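Local coordinates for HemO (Neisseria meningitidis, PDB 1J77), which binds heme and probably opens its porphyrin ring by oxidative cleavage, as heme oxygenases do, at residues A[56-61]-A[99-104]; A[44-49]-A[139-144]; A[9-14]-A[159-164]. All blocks are in the same frame, centred on the assembly; numbering follows the deposited sequence.

Contact 1: A[56-61]-A[99-104]; sequences VDHIYK and LPYEAG
His-58 leaves the last turn of helix 39-60 with CG between its backbone N and carbonyl carbon (chi1 70°), a crowded position that sends the imidazole out to the extended loop 99-104. Its CB already lies against the phenol ring, 3.6 Å from CE1 of Tyr-101. One step further, CG of His-58 sits 3.4 Å from the same Tyr-101 CE1, and from here the two rings run on as a face-to-face stack, with centroids of His-58 and Tyr-101 3.8 Å apart and planes only 10° from parallel. ND1 is nearest Tyr-101 CD1, CD2 faces Tyr-101 CZ on the same side, and CE1 comes beside the loop backbone at Tyr-101 CA. Tyrosine suits this exposed place because its broad face can cover a ring while its hydroxyl extends past it; with CG anti to the backbone N, the ring lies over the imidazole. In the all-helical heme oxygenase fold this joins the end of helix 39-60 to the loop leading into helix 104-119, whose Ala-107 and Trp-110 touch Ile-59. At the tip, NE2 of His-58 donates to Glu-102 O at 2.8 Å, with an N-H...O angle of 153°, close to its ring plane and on a lone pair of the carbonyl. That bond and the stack together fix the ring's rotation. Ile-59 CG1 lies over the other imidazole face, nearer the rim, so the ring is sandwiched between an aromatic and an aliphatic group. The end of the Glu-102 side chain leads away from the helix, and its OE2 accepts from Ala-103 N at 2.8 Å.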
loop_
_atom_site.group_PDB
_atom_site.type_symbol
_atom_site.label_atom_id
_atom_site.label_comp_id
_atom_site.label_asym_id
_atom_site.label_seq_id
_atom_site.Cartn_x
_atom_site.Cartn_y
_atom_site.Cartn_z
ATOM N N VAL A 56 2.754 8.071 -2.157
ATOM C CA VAL A 56 3.175 7.487 -3.414
ATOM C C VAL A 56 2.553 8.142 -4.616
ATOM O O VAL A 56 2.839 7.755 -5.751
ATOM C CB VAL A 56 2.964 5.958 -3.471
ATOM C CG1 VAL A 56 3.827 5.203 -2.445
ATOM C CG2 VAL A 56 1.473 5.591 -3.384
ATOM N N ASP A 57 1.755 9.175 -4.401
ATOM C CA ASP A 57 1.001 9.840 -5.447
ATOM C C ASP A 57 1.862 10.384 -6.578
ATOM O O ASP A 57 1.508 10.228 -7.719
ATOM C CB ASP A 57 0.117 10.942 -4.860
ATOM C CG ASP A 57 -1.004 11.277 -5.775
ATOM O OD1 ASP A 57 -1.126 12.461 -6.205
ATOM O OD2 ASP A 57 -1.757 10.358 -6.158
ATOM N N HIS A 58 2.975 10.994 -6.201
ATOM C CA HIS A 58 3.893 11.597 -7.185
ATOM C C HIS A 58 4.639 10.509 -7.983
ATOM O O HIS A 58 5.172 10.772 -9.095
ATOM C CB HIS A 58 4.881 12.512 -6.458
ATOM C CG HIS A 58 5.879 11.782 -5.609
ATOM N ND1 HIS A 58 5.508 11.046 -4.495
ATOM C CD2 HIS A 58 7.218 11.593 -5.746
ATOM C CE1 HIS A 58 6.586 10.485 -3.963
ATOM N NE2 HIS A 58 7.633 10.776 -4.717
ATOM N N ILE A 59 4.730 9.297 -7.436
ATOM C CA ILE A 59 5.381 8.203 -8.144
ATOM C C ILE A 59 4.430 7.660 -9.216
ATOM O O ILE A 59 4.854 7.364 -10.326
ATOM C CB ILE A 59 5.815 7.101 -7.156
ATOM C CG1 ILE A 59 6.738 7.691 -6.088
ATOM C CG2 ILE A 59 6.498 5.920 -7.936
ATOM C CD1 ILE A 59 7.161 6.698 -5.013
ATOM N N TYR A 60 3.146 7.552 -8.899
ATOM C CA TYR A 60 2.143 7.084 -9.868
ATOM C C TYR A 60 2.035 8.041 -11.037
ATOM O O TYR A 60 1.746 7.621 -12.155
ATOM C CB TYR A 60 0.740 6.842 -9.258
ATOM C CG TYR A 60 0.599 5.451 -8.602
ATOM C CD1 TYR A 60 0.677 5.280 -7.222
ATOM C CD2 TYR A 60 0.341 4.329 -9.363
ATOM C CE1 TYR A 60 0.560 4.034 -6.640
ATOM C CE2 TYR A 60 0.223 3.085 -8.803
ATOM C CZ TYR A 60 0.335 2.931 -7.432
ATOM O OH TYR A 60 0.198 1.656 -6.898
ATOM N N LYS A 61 2.358 9.305 -10.765
ATOM C CA LYS A 61 2.241 10.345 -11.787
ATOM C C LYS A 61 3.576 10.675 -12.423
ATOM O O LYS A 61 3.685 11.633 -13.236
ATOM C CB LYS A 61 1.671 11.617 -11.160
ATOM C CG LYS A 61 0.215 11.527 -10.717
ATOM C CD LYS A 61 -0.228 12.674 -9.807
ATOM C CE LYS A 61 -1.722 12.682 -9.579
ATOM N NZ LYS A 61 -2.177 13.667 -8.541
ATOM N N LEU A 99 6.036 14.120 4.800
ATOM C CA LEU A 99 5.855 12.882 4.085
ATOM C C LEU A 99 7.041 12.574 3.192
ATOM O O LEU A 99 7.626 13.463 2.580
ATOM C CB LEU A 99 4.613 12.973 3.225
ATOM C CG LEU A 99 3.308 12.518 3.872
ATOM C CD1 LEU A 99 2.298 12.223 2.824
ATOM C CD2 LEU A 99 3.568 11.287 4.645
ATOM N N PRO A 100 7.390 11.302 3.089
ATOM C CA PRO A 100 8.415 10.824 2.149
ATOM C C PRO A 100 8.036 11.207 0.745
ATOM O O PRO A 100 6.837 11.213 0.410
ATOM C CB PRO A 100 8.356 9.300 2.312
ATOM C CG PRO A 100 7.704 9.084 3.648
ATOM C CD PRO A 100 6.809 10.212 3.901
ATOM N N TYR A 101 9.027 11.507 -0.099
ATOM C CA TYR A 101 8.783 11.875 -1.475
ATOM C C TYR A 101 9.960 11.259 -2.203
ATOM O O TYR A 101 10.891 11.941 -2.657
ATOM C CB TYR A 101 8.755 13.407 -1.577
ATOM C CG TYR A 101 8.215 14.010 -2.838
ATOM C CD1 TYR A 101 6.842 14.245 -3.014
ATOM C CD2 TYR A 101 9.052 14.436 -3.846
ATOM C CE1 TYR A 101 6.350 14.840 -4.159
ATOM C CE2 TYR A 101 8.572 15.021 -4.955
ATOM C CZ TYR A 101 7.214 15.251 -5.136
ATOM O OH TYR A 101 6.768 15.916 -6.267
ATOM N N GLU A 102 9.867 9.947 -2.393
ATOM C CA GLU A 102 10.999 9.190 -2.875
ATOM C C GLU A 102 11.149 9.332 -4.389
ATOM O O GLU A 102 10.193 9.637 -5.131
ATOM C CB GLU A 102 10.867 7.713 -2.458
ATOM C CG GLU A 102 12.154 6.916 -2.659
ATOM C CD GLU A 102 13.380 7.541 -2.042
ATOM O OE1 GLU A 102 13.597 7.250 -0.826
ATOM O OE2 GLU A 102 14.134 8.306 -2.783
ATOM N N ALA A 103 12.368 9.065 -4.853
ATOM C CA ALA A 103 12.697 9.216 -6.263
ATOM C C ALA A 103 13.598 8.091 -6.744
ATOM O O ALA A 103 14.088 7.295 -5.938
ATOM C CB ALA A 103 13.409 10.552 -6.469
ATOM N N GLY A 104 13.767 8.015 -8.067
ATOM C CA GLY A 104 14.707 7.092 -8.668
ATOM C C GLY A 104 14.403 5.625 -8.448
ATOM O O GLY A 104 13.240 5.194 -8.481
#

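Contact 2: A[44-49]-A[139-144]; sequences KFLKLQ and ARHLAP
Ala-139 begins the turn with its small methyl fitted against Phe-125 and Ala-128 of helix 122-129, and its carbonyl O receives the N-H of Leu-142 at 3.1 Å, which curls the chain. Arg-140 turns to helix 78-87 instead, its NE forming a salt bridge with Asp-87. His-141 carries the contact. Its CG stands in the crowded position between backbone N and carbonyl carbon, and the imidazole reaches to the helix, where NE2 donates to Gln-49 OE1 at 3.0 Å. The bond is bent, 133° at the hydrogen, although the oxygen lies near the imidazole plane and offers a lone pair; amide and ring planes are 62° apart. This is a buried polar link inside the helical heme oxygenase fold, and the Gln-49 side chain is about 5 Å from the bound heme. ND1 of His-141 is hydrogen-bonded to Asp-84 OD2, so both ring nitrogens have partners, and the carboxylate could help stabilise a positively charged imidazolium. Histidine suits the place, bridging two helices with its two nitrogens. Apolar groups lie beside the bond: Leu-46 CD2 comes obliquely to within 3.5 Å of His-141 CE1, while Gln-49, bent at chi2, lays CG over one face of the Phe-45 ring, toward the rim. Leu-142 follows, laying CG over a face of its neighbour's imidazole and bringing CD2 to 4.2 Å from Gln-49 OE1.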
loop_
_atom_site.group_PDB
_atom_site.type_symbol
_atom_site.label_atom_id
_atom_site.label_comp_id
_atom_site.label_asym_id
_atom_site.label_seq_id
_atom_site.Cartn_x
_atom_site.Cartn_y
_atom_site.Cartn_z
ATOM N N LYS A 44 -9.560 5.265 11.656
ATOM C CA LYS A 44 -8.115 5.257 11.898
ATOM C C LYS A 44 -7.384 4.537 10.773
ATOM O O LYS A 44 -6.311 4.986 10.314
ATOM C CB LYS A 44 -7.826 4.576 13.225
ATOM C CG LYS A 44 -8.860 4.927 14.340
ATOM C CD LYS A 44 -8.440 4.307 15.676
ATOM C CE LYS A 44 -9.249 4.785 16.837
ATOM N NZ LYS A 44 -8.415 4.712 18.048
ATOM N N PHE A 45 -7.957 3.461 10.313
ATOM C CA PHE A 45 -7.408 2.694 9.229
ATOM C C PHE A 45 -7.416 3.529 7.958
ATOM O O PHE A 45 -6.460 3.539 7.208
ATOM C CB PHE A 45 -8.183 1.400 9.038
ATOM C CG PHE A 45 -7.696 0.577 7.932
ATOM C CD1 PHE A 45 -6.452 0.007 8.032
ATOM C CD2 PHE A 45 -8.448 0.380 6.774
ATOM C CE1 PHE A 45 -5.940 -0.713 6.992
ATOM C CE2 PHE A 45 -7.935 -0.372 5.732
ATOM C CZ PHE A 45 -6.702 -0.943 5.875
ATOM N N LEU A 46 -8.545 4.172 7.676
ATOM C CA LEU A 46 -8.618 5.000 6.482
ATOM C C LEU A 46 -7.591 6.134 6.538
ATOM O O LEU A 46 -7.035 6.527 5.480
ATOM C CB LEU A 46 -10.038 5.569 6.349
ATOM C CG LEU A 46 -11.154 4.635 5.869
ATOM C CD1 LEU A 46 -12.449 5.426 5.705
ATOM C CD2 LEU A 46 -10.897 3.874 4.635
ATOM N N LYS A 47 -7.368 6.726 7.703
ATOM C CA LYS A 47 -6.368 7.803 7.869
ATOM C C LYS A 47 -4.959 7.281 7.510
ATOM O O LYS A 47 -4.221 7.905 6.725
ATOM C CB LYS A 47 -6.449 8.489 9.254
ATOM C CG LYS A 47 -7.679 9.310 9.403
ATOM C CD LYS A 47 -7.836 9.730 10.807
ATOM C CE LYS A 47 -9.133 10.550 10.967
ATOM N NZ LYS A 47 -9.226 11.081 12.363
ATOM N N LEU A 48 -4.611 6.119 8.030
ATOM C CA LEU A 48 -3.361 5.469 7.738
ATOM C C LEU A 48 -3.225 5.214 6.221
ATOM O O LEU A 48 -2.194 5.568 5.625
ATOM C CB LEU A 48 -3.245 4.181 8.555
ATOM C CG LEU A 48 -2.400 3.051 7.959
ATOM C CD1 LEU A 48 -0.962 3.479 7.994
ATOM C CD2 LEU A 48 -2.676 1.748 8.774
ATOM N N GLN A 49 -4.267 4.643 5.612
ATOM C CA GLN A 49 -4.273 4.381 4.188
ATOM C C GLN A 49 -4.106 5.701 3.414
ATOM O O GLN A 49 -3.405 5.741 2.393
ATOM C CB GLN A 49 -5.577 3.664 3.764
ATOM C CG GLN A 49 -5.784 2.264 4.331
ATOM C CD GLN A 49 -5.009 1.235 3.565
ATOM O OE1 GLN A 49 -5.569 0.492 2.732
ATOM N NE2 GLN A 49 -3.704 1.154 3.835
ATOM N N ALA A 139 -15.460 1.581 1.214
ATOM C CA ALA A 139 -14.384 0.629 0.846
ATOM C C ALA A 139 -14.013 0.671 -0.657
ATOM O O ALA A 139 -13.602 -0.316 -1.266
ATOM C CB ALA A 139 -14.743 -0.797 1.306
ATOM N N ARG A 140 -14.229 1.832 -1.255
ATOM C CA ARG A 140 -13.880 2.065 -2.665
ATOM C C ARG A 140 -12.410 1.735 -2.955
ATOM O O ARG A 140 -12.083 1.111 -3.987
ATOM C CB ARG A 140 -14.185 3.546 -2.956
ATOM C CG ARG A 140 -15.642 4.081 -2.566
ATOM C CD ARG A 140 -15.719 5.609 -2.491
ATOM N NE ARG A 140 -17.036 6.160 -2.199
ATOM C CZ ARG A 140 -17.980 6.448 -3.102
ATOM N NH1 ARG A 140 -17.802 6.218 -4.377
ATOM N NH2 ARG A 140 -19.122 6.981 -2.731
ATOM N N HIS A 141 -11.524 2.143 -2.043
ATOM C CA HIS A 141 -10.073 1.933 -2.230
ATOM C C HIS A 141 -9.614 0.490 -2.157
ATOM O O HIS A 141 -8.534 0.147 -2.670
ATOM C CB HIS A 141 -9.258 2.813 -1.282
ATOM C CG HIS A 141 -9.059 2.237 0.080
ATOM N ND1 HIS A 141 -9.953 2.415 1.108
ATOM C CD2 HIS A 141 -8.021 1.535 0.589
ATOM C CE1 HIS A 141 -9.474 1.828 2.200
ATOM N NE2 HIS A 141 -8.314 1.276 1.903
ATOM N N LEU A 142 -10.489 -0.372 -1.626
ATOM C CA LEU A 142 -10.198 -1.796 -1.469
ATOM C C LEU A 142 -10.838 -2.669 -2.515
ATOM O O LEU A 142 -10.520 -3.846 -2.630
ATOM C CB LEU A 142 -10.669 -2.276 -0.083
ATOM C CG LEU A 142 -9.989 -1.692 1.163
ATOM C CD1 LEU A 142 -10.694 -2.089 2.498
ATOM C CD2 LEU A 142 -8.546 -2.072 1.234
ATOM N N ALA A 143 -11.715 -2.081 -3.318
ATOM C CA ALA A 143 -12.383 -2.845 -4.359
ATOM C C ALA A 143 -11.374 -3.332 -5.405
ATOM O O ALA A 143 -10.306 -2.717 -5.633
ATOM C CB ALA A 143 -13.435 -2.013 -4.980
ATOM N N PRO A 144 -11.690 -4.455 -6.020
ATOM C CA PRO A 144 -10.797 -5.105 -6.979
ATOM C C PRO A 144 -10.648 -4.304 -8.261
ATOM O O PRO A 144 -11.600 -3.621 -8.629
ATOM C CB PRO A 144 -11.525 -6.413 -7.316
ATOM C CG PRO A 144 -12.778 -6.380 -6.672
ATOM C CD PRO A 144 -12.984 -5.144 -5.873
#

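Contact 3: A[9-14]-A[159-164]; sequences LTFAKR and HLNALN
The carbonyl O of Thr-10 is gripped twice, by Arg-14 N at 3.0 Å and, weakly, by Lys-13 N. Lys-13 N also donates to Thr-10 OG1 at 3.1 Å, with an angle of 147° at the hydrogen. Chi1 of 87° places that hydroxyl over the first turn, and threonine thereby acts as N-cap of helix 11-32. This helix supplies His-23, the axial ligand of the heme iron, so the contact joins the start of the proximal helix of the heme oxygenase fold to the end of helix 149-162. Asn-161 makes the closest backbone approach, its CA 5.7 Å from that of Phe-11; its amide end reaches across to the first turn, beside the CB atoms of Phe-11 and Ala-12. Alanine suits a site where the helix start meets helix 149-162 so closely. Phe-11, with CG anti to its backbone N, extends its ring past the asparagine, and its edge atom CD2 lies 3.6 Å from Leu-160 O. That carbonyl already takes the N-H of Leu-163. Beyond the helix end, the ring of Phe-11 rests on Ala-173 and Glu-170 of helix 167-192, and Glu-170 also holds Arg-14 NH1 in a salt bridge.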
loop_
_atom_site.group_PDB
_atom_site.type_symbol
_atom_site.label_atom_id
_atom_site.label_comp_id
_atom_site.label_asym_id
_atom_site.label_seq_id
_atom_site.Cartn_x
_atom_site.Cartn_y
_atom_site.Cartn_z
ATOM N N LEU A 9 14.711 -15.908 -9.808
ATOM C CA LEU A 9 15.089 -15.598 -11.183
ATOM C C LEU A 9 14.532 -14.336 -11.859
ATOM O O LEU A 9 14.899 -14.069 -13.010
ATOM C CB LEU A 9 14.780 -16.808 -12.072
ATOM N N THR A 10 13.708 -13.539 -11.175
ATOM C CA THR A 10 13.169 -12.307 -11.775
ATOM C C THR A 10 13.131 -11.203 -10.742
ATOM O O THR A 10 13.100 -11.480 -9.550
ATOM C CB THR A 10 11.748 -12.522 -12.311
ATOM O OG1 THR A 10 10.772 -12.292 -11.277
ATOM C CG2 THR A 10 11.517 -13.989 -12.690
ATOM N N PHE A 11 13.119 -9.955 -11.208
ATOM C CA PHE A 11 13.116 -8.776 -10.346
ATOM C C PHE A 11 11.948 -8.807 -9.377
ATOM O O PHE A 11 12.123 -8.642 -8.152
ATOM C CB PHE A 11 13.040 -7.522 -11.232
ATOM C CG PHE A 11 12.964 -6.205 -10.469
ATOM C CD1 PHE A 11 13.742 -5.965 -9.343
ATOM C CD2 PHE A 11 12.126 -5.211 -10.920
ATOM C CE1 PHE A 11 13.671 -4.734 -8.682
ATOM C CE2 PHE A 11 12.040 -3.987 -10.266
ATOM C CZ PHE A 11 12.825 -3.738 -9.157
ATOM N N ALA A 12 10.763 -9.022 -9.910
ATOM C CA ALA A 12 9.543 -9.049 -9.132
ATOM C C ALA A 12 9.601 -10.153 -8.099
ATOM O O ALA A 12 9.076 -9.982 -6.993
ATOM C CB ALA A 12 8.326 -9.218 -10.072
ATOM N N LYS A 13 10.275 -11.262 -8.407
ATOM C CA LYS A 13 10.363 -12.388 -7.453
ATOM C C LYS A 13 11.380 -12.125 -6.378
ATOM O O LYS A 13 11.283 -12.676 -5.271
ATOM C CB LYS A 13 10.737 -13.696 -8.187
ATOM C CG LYS A 13 9.575 -14.286 -8.863
ATOM C CD LYS A 13 9.916 -15.501 -9.714
ATOM C CE LYS A 13 8.641 -16.107 -10.266
ATOM N NZ LYS A 13 8.920 -17.157 -11.295
ATOM N N ARG A 14 12.390 -11.339 -6.685
ATOM C CA ARG A 14 13.403 -11.015 -5.737
ATOM C C ARG A 14 12.814 -9.985 -4.759
ATOM O O ARG A 14 13.045 -10.082 -3.528
ATOM C CB ARG A 14 14.657 -10.539 -6.435
ATOM C CG ARG A 14 15.289 -11.665 -7.306
ATOM C CD ARG A 14 16.738 -11.417 -7.704
ATOM N NE ARG A 14 16.893 -10.588 -8.907
ATOM C CZ ARG A 14 16.720 -11.035 -10.158
ATOM N NH1 ARG A 14 16.878 -10.220 -11.201
ATOM N NH2 ARG A 14 16.346 -12.282 -10.375
ATOM N N HIS A 159 5.576 -5.202 -16.658
ATOM C CA HIS A 159 6.174 -3.875 -16.816
ATOM C C HIS A 159 7.315 -3.650 -15.842
ATOM O O HIS A 159 8.330 -3.045 -16.195
ATOM C CB HIS A 159 5.116 -2.785 -16.651
ATOM C CG HIS A 159 4.085 -2.752 -17.739
ATOM N ND1 HIS A 159 2.733 -2.692 -17.476
ATOM C CD2 HIS A 159 4.204 -2.753 -19.089
ATOM C CE1 HIS A 159 2.065 -2.661 -18.613
ATOM N NE2 HIS A 159 2.931 -2.711 -19.610
ATOM N N LEU A 160 7.154 -4.118 -14.600
ATOM C CA LEU A 160 8.218 -3.979 -13.616
ATOM C C LEU A 160 9.492 -4.709 -14.055
ATOM O O LEU A 160 10.596 -4.160 -14.012
ATOM C CB LEU A 160 7.767 -4.505 -12.240
ATOM C CG LEU A 160 6.924 -3.608 -11.352
ATOM C CD1 LEU A 160 6.745 -4.318 -10.002
ATOM C CD2 LEU A 160 7.564 -2.242 -11.176
ATOM N N ASN A 161 9.340 -5.964 -14.464
ATOM C CA ASN A 161 10.463 -6.756 -14.925
ATOM C C ASN A 161 11.099 -6.159 -16.186
ATOM O O ASN A 161 12.327 -6.154 -16.341
ATOM C CB ASN A 161 9.966 -8.170 -15.204
ATOM C CG ASN A 161 9.579 -8.880 -13.948
ATOM O OD1 ASN A 161 8.608 -9.641 -13.915
ATOM N ND2 ASN A 161 10.352 -8.647 -12.903
ATOM N N ALA A 162 10.249 -5.609 -17.029
ATOM C CA ALA A 162 10.700 -5.026 -18.305
ATOM C C ALA A 162 11.454 -3.711 -18.139
ATOM O O ALA A 162 12.036 -3.220 -19.112
ATOM C CB ALA A 162 9.541 -4.856 -19.239
ATOM N N LEU A 163 11.449 -3.108 -16.944
ATOM C CA LEU A 163 12.259 -1.906 -16.736
ATOM C C LEU A 163 13.704 -2.306 -16.952
ATOM O O LEU A 163 14.559 -1.469 -17.214
ATOM C CB LEU A 163 12.097 -1.309 -15.331
ATOM C CG LEU A 163 10.677 -0.893 -14.965
ATOM C CD1 LEU A 163 10.619 -0.463 -13.504
ATOM C CD2 LEU A 163 10.051 0.179 -15.873
ATOM N N ASN A 164 13.950 -3.612 -16.816
ATOM C CA ASN A 164 15.259 -4.213 -16.993
ATOM C C ASN A 164 16.293 -3.504 -16.166
ATOM O O ASN A 164 17.379 -3.183 -16.637
ATOM C CB ASN A 164 15.661 -4.263 -18.472
ATOM C CG ASN A 164 15.127 -5.490 -19.157
ATOM O OD1 ASN A 164 15.191 -6.600 -18.607
ATOM N ND2 ASN A 164 14.553 -5.308 -20.336
#

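From the N terminus, the first segment met is 9-14, and contact 3 closes the longest loop, returning only at 159-164. Within it the chain passes 44-49, where contact 2 opens a loop ended by 139-144, and then 56-61, where contact 1 opens the shortest, ended by 99-104. The three are therefore nested and none cross. Contacts 1 and 2 both start from helix 39-60, near its end and nearer its beginning; contact 1 ties it to the loop before helix 104-119, contact 2 to the loop between helices 122-129 and 149-162, while contact 3 ties helix 11-32 to helix 149-162. Contacts 2 and 3 lie on opposite sides of the chain's centre, and no two touch.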